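Local coordinates for protein ferulic acid decarboxylase 1 (Candida dubliniensis, PDB 4ZAD) that catalyses the reversible decarboxylation of aromatic acrylic acids such as cinnamic, ferulic and p-coumaric acid to vinyl products, using prenylated FMN and manganese, at residues P146-G151 and M318-P323; G154-T159 and G285-M290. All coordinates share one frame; numbering follows the deposited sequence. Where two conformers were deposited one is given.

Contact 1. Residues P146-G151 and M318-P323. With 4LU (1-deoxy-5-O-phosphono-1-(3,3,4,5-tetramethyl-9,11-dioxo-2,3,8,9,10,11-hexahydro-7H-quinolino[1,8-fg]pteridin-12-ium-7-y l)-D-ribitol), chain E.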
loop_
_atom_site.group_PDB
_atom_site.type_symbol
_atom_site.label_atom_id
_atom_site.label_comp_id
_atom_site.label_asym_id
_atom_site.label_seq_id
_atom_site.Cartn_x
_atom_site.Cartn_y
_atom_site.Cartn_z
ATOM N N PRO A 146 18.118 5.982 26.669
ATOM C CA PRO A 146 18.356 6.498 25.325
ATOM C C PRO A 146 17.581 7.755 24.978
ATOM O O PRO A 146 16.482 7.960 25.507
ATOM C CB PRO A 146 17.863 5.366 24.423
ATOM C CG PRO A 146 16.891 4.601 25.244
ATOM C CD PRO A 146 17.343 4.727 26.662
ATOM N N LEU A 147 18.143 8.564 24.073
ATOM C CA LEU A 147 17.385 9.575 23.349
ATOM C C LEU A 147 17.091 8.994 21.956
ATOM O O LEU A 147 17.926 9.002 21.007
ATOM C CB LEU A 147 18.161 10.874 23.256
ATOM C CG LEU A 147 17.419 12.089 22.689
ATOM C CD1 LEU A 147 16.725 12.820 23.810
ATOM C CD2 LEU A 147 18.394 13.019 21.970
ATOM N N LEU A 148 15.882 8.465 21.848
ATOM C CA LEU A 148 15.545 7.558 20.780
ATOM C C LEU A 148 15.408 8.265 19.445
ATOM O O LEU A 148 15.849 7.729 18.414
ATOM C CB LEU A 148 14.255 6.818 21.133
ATOM C CG LEU A 148 14.431 5.817 22.251
ATOM C CD1 LEU A 148 13.090 5.241 22.693
ATOM C CD2 LEU A 148 15.415 4.713 21.732
ATOM N N HIS A 149 14.805 9.453 19.468
ATOM C CA HIS A 149 14.644 10.236 18.265
ATOM C C HIS A 149 15.104 11.676 18.458
ATOM O O HIS A 149 14.816 12.266 19.476
ATOM C CB HIS A 149 13.187 10.314 17.814
ATOM C CG HIS A 149 12.377 9.091 18.060
ATOM N ND1 HIS A 149 11.923 8.734 19.311
ATOM C CD2 HIS A 149 11.827 8.211 17.195
ATOM C CE1 HIS A 149 11.183 7.649 19.209
ATOM N NE2 HIS A 149 11.107 7.314 17.934
ATOM N N HIS A 150 15.756 12.251 17.444
ATOM C CA HIS A 150 15.954 13.703 17.368
ATOM C C HIS A 150 14.632 14.378 17.590
ATOM O O HIS A 150 13.652 14.055 16.906
ATOM C CB HIS A 150 16.476 14.124 15.985
ATOM C CG HIS A 150 16.937 15.551 15.920
ATOM N ND1 HIS A 150 17.940 16.046 16.731
ATOM C CD2 HIS A 150 16.541 16.581 15.135
ATOM C CE1 HIS A 150 18.126 17.327 16.461
ATOM N NE2 HIS A 150 17.289 17.676 15.494
ATOM N N GLY A 151 14.606 15.308 18.544
ATOM C CA GLY A 151 13.409 16.094 18.861
ATOM C C GLY A 151 12.606 15.515 20.027
ATOM O O GLY A 151 11.603 16.103 20.460
ATOM N N MET A 318 17.336 -4.140 29.660
ATOM C CA MET A 318 16.122 -3.455 29.421
ATOM C C MET A 318 15.603 -3.578 28.002
ATOM O O MET A 318 16.271 -3.161 27.059
ATOM C CB MET A 318 16.204 -1.996 29.789
ATOM C CG MET A 318 14.803 -1.466 29.707
ATOM S SD MET A 318 14.491 -0.101 30.717
ATOM C CE MET A 318 15.309 1.142 29.688
ATOM N N PRO A 319 14.372 -4.092 27.851
ATOM C CA PRO A 319 13.790 -4.006 26.541
ATOM C C PRO A 319 13.307 -2.597 26.257
ATOM O O PRO A 319 13.032 -1.809 27.174
ATOM C CB PRO A 319 12.653 -4.979 26.596
ATOM C CG PRO A 319 12.263 -5.023 28.020
ATOM C CD PRO A 319 13.461 -4.719 28.819
ATOM N N ILE A 320 13.217 -2.308 24.961
ATOM C CA ILE A 320 13.071 -0.958 24.440
ATOM C C ILE A 320 12.219 -1.093 23.168
ATOM O O ILE A 320 12.347 -2.085 22.464
ATOM C CB ILE A 320 14.542 -0.389 24.210
ATOM C CG1 ILE A 320 15.100 0.199 25.530
ATOM C CG2 ILE A 320 14.697 0.571 23.033
ATOM C CD1 ILE A 320 14.310 1.428 26.134
ATOM N N SER A 321 11.312 -0.137 22.939
ATOM C CA SER A 321 10.665 0.082 21.626
ATOM C C SER A 321 10.834 1.518 21.108
ATOM O O SER A 321 10.627 2.497 21.822
ATOM C CB SER A 321 9.182 -0.254 21.649
ATOM O OG SER A 321 8.564 0.096 20.427
ATOM N N ASN A 322 11.172 1.628 19.833
ATOM C CA ASN A 322 11.555 2.888 19.240
ATOM C C ASN A 322 10.637 3.088 18.073
ATOM O O ASN A 322 10.942 2.655 16.968
ATOM C CB ASN A 322 13.016 2.829 18.812
ATOM C CG ASN A 322 13.517 4.124 18.237
ATOM O OD1 ASN A 322 12.979 5.205 18.514
ATOM N ND2 ASN A 322 14.563 4.023 17.404
ATOM N N PRO A 323 9.490 3.723 18.324
ATOM C CA PRO A 323 8.415 3.760 17.367
ATOM C C PRO A 323 8.683 4.703 16.225
ATOM O O PRO A 323 9.337 5.718 16.408
ATOM C CB PRO A 323 7.229 4.291 18.196
ATOM C CG PRO A 323 7.601 4.098 19.568
ATOM C CD PRO A 323 9.059 4.345 19.579
HETATM C C9 4LU E . 1.973 0.214 23.349
HETATM C C8 4LU E . 3.235 -0.377 23.206
HETATM C C7 4LU E . 4.401 0.399 23.284
HETATM C C10 4LU E . 0.531 3.212 24.944
HETATM C C6 4LU E . 4.251 1.874 23.439
HETATM N N3 4LU E . 0.356 5.657 26.146
HETATM C C2 4LU E . -0.676 4.809 26.220
HETATM C C13 4LU E . 5.994 2.509 24.923
HETATM C C5 4LU E . 5.424 2.749 23.545
HETATM C C1 4LU E . 3.740 4.598 23.768
HETATM O O2 4LU E . -1.671 5.176 26.858
HETATM N N1 4LU E . -0.593 3.595 25.620
HETATM C C4 4LU E . 1.483 5.341 25.476
HETATM O O4 4LU E . 2.366 6.233 25.491
HETATM C C4A 4LU E . 1.606 4.122 24.850
HETATM N N5 4LU E . 2.709 3.801 23.761
HETATM C C3 4LU E . 5.052 4.148 23.672
HETATM C C12 4LU E . 6.512 2.483 22.510
HETATM C C5A 4LU E . 2.883 2.446 23.538
HETATM C C7M 4LU E . 5.780 -0.194 23.161
HETATM C C8M 4LU E . 3.269 -1.871 23.023
HETATM C C9A 4LU E . 1.784 1.566 23.674
HETATM N N10 4LU E . 0.593 1.979 24.368
HETATM C "C1'" 4LU E . -0.718 1.414 24.019
HETATM C "C2'" 4LU E . -1.236 0.642 25.232
HETATM O "O2'" 4LU E . -0.177 -0.203 25.725
HETATM C "C3'" 4LU E . -2.494 -0.177 24.912
HETATM O "O3'" 4LU E . -3.571 0.708 24.540
HETATM C "C4'" 4LU E . -2.940 -1.055 26.101
HETATM O "O4'" 4LU E . -4.273 -1.521 25.872
HETATM C "C5'" 4LU E . -2.950 -0.266 27.422
HETATM O "O5'" 4LU E . -3.409 -1.016 28.528
HETATM P P 4LU E . -4.856 -0.847 29.161
HETATM O O2P 4LU E . -4.651 -1.718 30.400
HETATM O O3P 4LU E . -5.791 -1.386 28.057
HETATM O O1P 4LU E . -5.041 0.634 29.416
#
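Residues P146-G151 and M318-P323 meet in a buried loop-against-loop contact, where H149, L148 and P146 face P323, N322 and I320. The first segment belongs to the loop between strands 131-134 and 162-166, and the second runs on from strand 317-319. Their touching parts run nearly parallel in the same direction. One hydrogen bond joins them: H149 NE2 donates to P323 O at 2.8 Å (N-H...O 153°), with the acceptor 14° out of the imidazole plane and NE2 in the carbonyl plane. The other ring nitrogen, ND1, is hydrogen-bonded to D152 OD2, and the two bonds together fix the ring's rotation. N322, with CG anti to the backbone N (chi1 -177°), sets OD1 over one face of this ring and 3.3 Å from L148 CB; OD1 approaches NE2 at too poor an angle for a bond. Apolar contacts follow, L148 CD2 to I320 CG2 (4.4 Å) and P146 CG to I320 CD1 (4.2 Å). Y496 of the second subunit hydrogen-bonds L148 O and N322 ND2 at the dimer interface. P323 CG lies 3.5 Å from C12 of the prenylated flavin and S321 CB 3.7 Å from its C7M, so both residues are part of the prenylated-FMN pocket of this UbiD-family enzyme.

Contact 2. Residues G154-T159 and G285-M290. With 4LU (1-deoxy-5-O-phosphono-1-(3,3,4,5-tetramethyl-9,11-dioxo-2,3,8,9,10,11-hexahydro-7H-quinolino[1,8-fg]pteridin-12-ium-7-y l)-D-ribitol), chain E.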
loop_
_atom_site.group_PDB
_atom_site.type_symbol
_atom_site.label_atom_id
_atom_site.label_comp_id
_atom_site.label_asym_id
_atom_site.label_seq_id
_atom_site.Cartn_x
_atom_site.Cartn_y
_atom_site.Cartn_z
ATOM N N GLY A 154 12.910 14.318 25.919
ATOM C CA GLY A 154 13.626 13.739 27.051
ATOM C C GLY A 154 14.188 12.383 26.661
ATOM O O GLY A 154 14.063 11.924 25.503
ATOM N N LYS A 155 14.800 11.724 27.627
ATOM C CA LYS A 155 15.224 10.368 27.422
ATOM C C LYS A 155 14.090 9.433 27.887
ATOM O O LYS A 155 13.654 9.475 29.045
ATOM C CB LYS A 155 16.511 10.113 28.172
ATOM C CG LYS A 155 17.700 11.047 27.803
ATOM C CD LYS A 155 18.825 10.900 28.875
ATOM C CE LYS A 155 20.125 11.622 28.556
ATOM N NZ LYS A 155 21.237 10.837 29.166
ATOM N N PHE A 156 13.592 8.614 26.971
ATOM C CA PHE A 156 12.442 7.755 27.269
ATOM C C PHE A 156 12.841 6.391 27.813
ATOM O O PHE A 156 13.138 5.445 27.065
ATOM C CB PHE A 156 11.518 7.656 26.073
ATOM C CG PHE A 156 10.525 8.789 25.997
ATOM C CD1 PHE A 156 10.836 9.957 25.333
ATOM C CD2 PHE A 156 9.267 8.680 26.592
ATOM C CE1 PHE A 156 9.911 10.989 25.262
ATOM C CE2 PHE A 156 8.352 9.708 26.532
ATOM C CZ PHE A 156 8.655 10.846 25.888
ATOM N N ILE A 157 12.842 6.308 29.139
ATOM C CA ILE A 157 13.343 5.144 29.849
ATOM C C ILE A 157 12.318 4.029 29.770
ATOM O O ILE A 157 12.666 2.856 29.827
ATOM C CB ILE A 157 13.671 5.501 31.323
ATOM C CG1 ILE A 157 14.491 4.404 31.994
ATOM C CG2 ILE A 157 12.396 5.822 32.143
ATOM C CD1 ILE A 157 14.905 4.772 33.393
ATOM N N GLN A 158 11.058 4.406 29.607
ATOM C CA GLN A 158 9.944 3.463 29.642
ATOM C C GLN A 158 9.294 3.416 28.293
ATOM O O GLN A 158 8.489 4.272 27.919
ATOM C CB GLN A 158 8.967 3.821 30.757
ATOM C CG GLN A 158 7.526 3.414 30.594
ATOM C CD GLN A 158 7.298 1.950 30.315
ATOM O OE1 GLN A 158 8.220 1.183 30.100
ATOM N NE2 GLN A 158 6.033 1.568 30.286
ATOM N N THR A 159 9.694 2.402 27.543
ATOM C CA THR A 159 9.101 2.128 26.270
ATOM C C THR A 159 8.654 0.676 26.186
ATOM O O THR A 159 7.952 0.337 25.264
ATOM C CB THR A 159 10.058 2.489 25.102
ATOM O OG1 THR A 159 11.175 1.579 25.062
ATOM C CG2 THR A 159 10.566 3.901 25.263
ATOM N N GLY A 285 7.724 15.172 26.890
ATOM C CA GLY A 285 8.341 15.958 25.809
ATOM C C GLY A 285 7.707 15.263 24.685
ATOM O O GLY A 285 7.146 14.185 24.943
ATOM N N PRO A 286 7.745 15.856 23.482
ATOM C CA PRO A 286 7.258 15.083 22.360
ATOM C C PRO A 286 8.094 13.827 22.258
ATOM O O PRO A 286 9.181 13.769 22.820
ATOM C CB PRO A 286 7.462 16.012 21.155
ATOM C CG PRO A 286 8.447 17.008 21.584
ATOM C CD PRO A 286 8.430 17.085 23.070
ATOM N N PHE A 287 7.543 12.824 21.607
ATOM C CA PHE A 287 8.219 11.565 21.334
ATOM C C PHE A 287 7.896 11.179 19.881
ATOM O O PHE A 287 6.796 11.425 19.401
ATOM C CB PHE A 287 7.674 10.536 22.322
ATOM C CG PHE A 287 8.363 9.219 22.302
ATOM C CD1 PHE A 287 9.708 9.132 22.496
ATOM C CD2 PHE A 287 7.630 8.056 22.174
ATOM C CE1 PHE A 287 10.362 7.911 22.525
ATOM C CE2 PHE A 287 8.248 6.819 22.168
ATOM C CZ PHE A 287 9.637 6.744 22.344
ATOM N N GLY A 288 8.862 10.607 19.187
ATOM C CA GLY A 288 8.621 9.954 17.908
ATOM C C GLY A 288 7.756 8.726 18.116
ATOM O O GLY A 288 8.147 7.794 18.789
ATOM N N GLU A 289 6.533 8.758 17.601
ATOM C CA GLU A 289 5.533 7.741 17.948
ATOM C C GLU A 289 4.988 7.002 16.724
ATOM O O GLU A 289 5.431 7.203 15.593
ATOM C CB GLU A 289 4.377 8.360 18.778
ATOM C CG GLU A 289 4.382 8.034 20.311
ATOM C CD GLU A 289 3.569 6.798 20.733
ATOM O OE1 GLU A 289 3.410 5.834 19.947
ATOM O OE2 GLU A 289 3.090 6.798 21.896
ATOM N N MET A 290 3.991 6.173 17.004
ATOM C CA MET A 290 3.468 5.128 16.140
ATOM C C MET A 290 3.016 5.465 14.725
ATOM O O MET A 290 2.848 4.548 13.909
ATOM C CB MET A 290 2.306 4.423 16.882
ATOM C CG MET A 290 1.103 5.322 17.168
ATOM S SD MET A 290 -0.135 4.445 18.111
ATOM C CE MET A 290 -0.670 3.309 16.836
HETATM C C9 4LU E . 1.973 0.214 23.349
HETATM C C8 4LU E . 3.235 -0.377 23.206
HETATM C C7 4LU E . 4.401 0.399 23.284
HETATM C C10 4LU E . 0.531 3.212 24.944
HETATM C C6 4LU E . 4.251 1.874 23.439
HETATM N N3 4LU E . 0.356 5.657 26.146
HETATM C C2 4LU E . -0.676 4.809 26.220
HETATM C C13 4LU E . 5.994 2.509 24.923
HETATM C C5 4LU E . 5.424 2.749 23.545
HETATM C C1 4LU E . 3.740 4.598 23.768
HETATM O O2 4LU E . -1.671 5.176 26.858
HETATM N N1 4LU E . -0.593 3.595 25.620
HETATM C C4 4LU E . 1.483 5.341 25.476
HETATM O O4 4LU E . 2.366 6.233 25.491
HETATM C C4A 4LU E . 1.606 4.122 24.850
HETATM N N5 4LU E . 2.709 3.801 23.761
HETATM C C3 4LU E . 5.052 4.148 23.672
HETATM C C12 4LU E . 6.512 2.483 22.510
HETATM C C5A 4LU E . 2.883 2.446 23.538
HETATM C C7M 4LU E . 5.780 -0.194 23.161
HETATM C C8M 4LU E . 3.269 -1.871 23.023
HETATM C C9A 4LU E . 1.784 1.566 23.674
HETATM N N10 4LU E . 0.593 1.979 24.368
HETATM C "C1'" 4LU E . -0.718 1.414 24.019
HETATM C "C2'" 4LU E . -1.236 0.642 25.232
HETATM O "O2'" 4LU E . -0.177 -0.203 25.725
HETATM C "C3'" 4LU E . -2.494 -0.177 24.912
HETATM O "O3'" 4LU E . -3.571 0.708 24.540
HETATM C "C4'" 4LU E . -2.940 -1.055 26.101
HETATM O "O4'" 4LU E . -4.273 -1.521 25.872
HETATM C "C5'" 4LU E . -2.950 -0.266 27.422
HETATM O "O5'" 4LU E . -3.409 -1.016 28.528
HETATM P P 4LU E . -4.856 -0.847 29.161
HETATM O O2P 4LU E . -4.651 -1.718 30.400
HETATM O O3P 4LU E . -5.791 -1.386 28.057
HETATM O O1P 4LU E . -5.041 0.634 29.416
#
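F287 and F156 pair their rings at the centre of this buried meeting of two loops, and following F287 outward explains most of it. Its CB lies 3.7 Å from F156 CZ, near the tip of the opposing ring. With CG anti to the backbone N (chi1 -173°), the F287 ring lies across one face of F156, and CG is 3.8 Å from F156 CE1. The modelled approach of F287 CD1 to F156 CD1 is too short to be trusted, so the pairing is judged from the rings as wholes, whose centroids are 4.1 Å apart and whose planes meet at 40°, an oblique packing. Farther out, CE1 is 3.6 Å from F156 CG, and the tip, CZ, reaches the methyl CG2 of T159 at 4.2 Å. At the F156 edge, G285 O lies in the ring plane, 3.8 Å from CZ. T159 OG1 is hydrogen-bonded to S321 N, and the carbonyl O of T159 comes close to C13 of the prenylated flavin. Beyond F287, E289, the predicted proton donor, approaches the cofactor near C1, the carbon of its iminium bond to N5, although its exact placement is doubtful because two conformers were deposited. T159 and E289, on the two loops that this aromatic pair joins, belong to the prenylated-flavin pocket of this UbiD-type decarboxylase.

The two contacts are nested along the chain, in the order 146-151, 154-159, 285-290, 318-323, so contact 2 lies inside the loop closed by contact 1. Their first segments share the loop between strands 131-134 and 162-166, and all four fall in the range of the Rift-related family. The centres are about 6 Å apart. The bond between S321 N and T159 OG1, 2.7 Å long, ties them directly, and the H149 and F287 rings pack edge-to-face. Both contacts touch the same prenylated flavin, so loops distant in sequence together contribute to the cofactor pocket, which contact 1 also connects to the dimer interface.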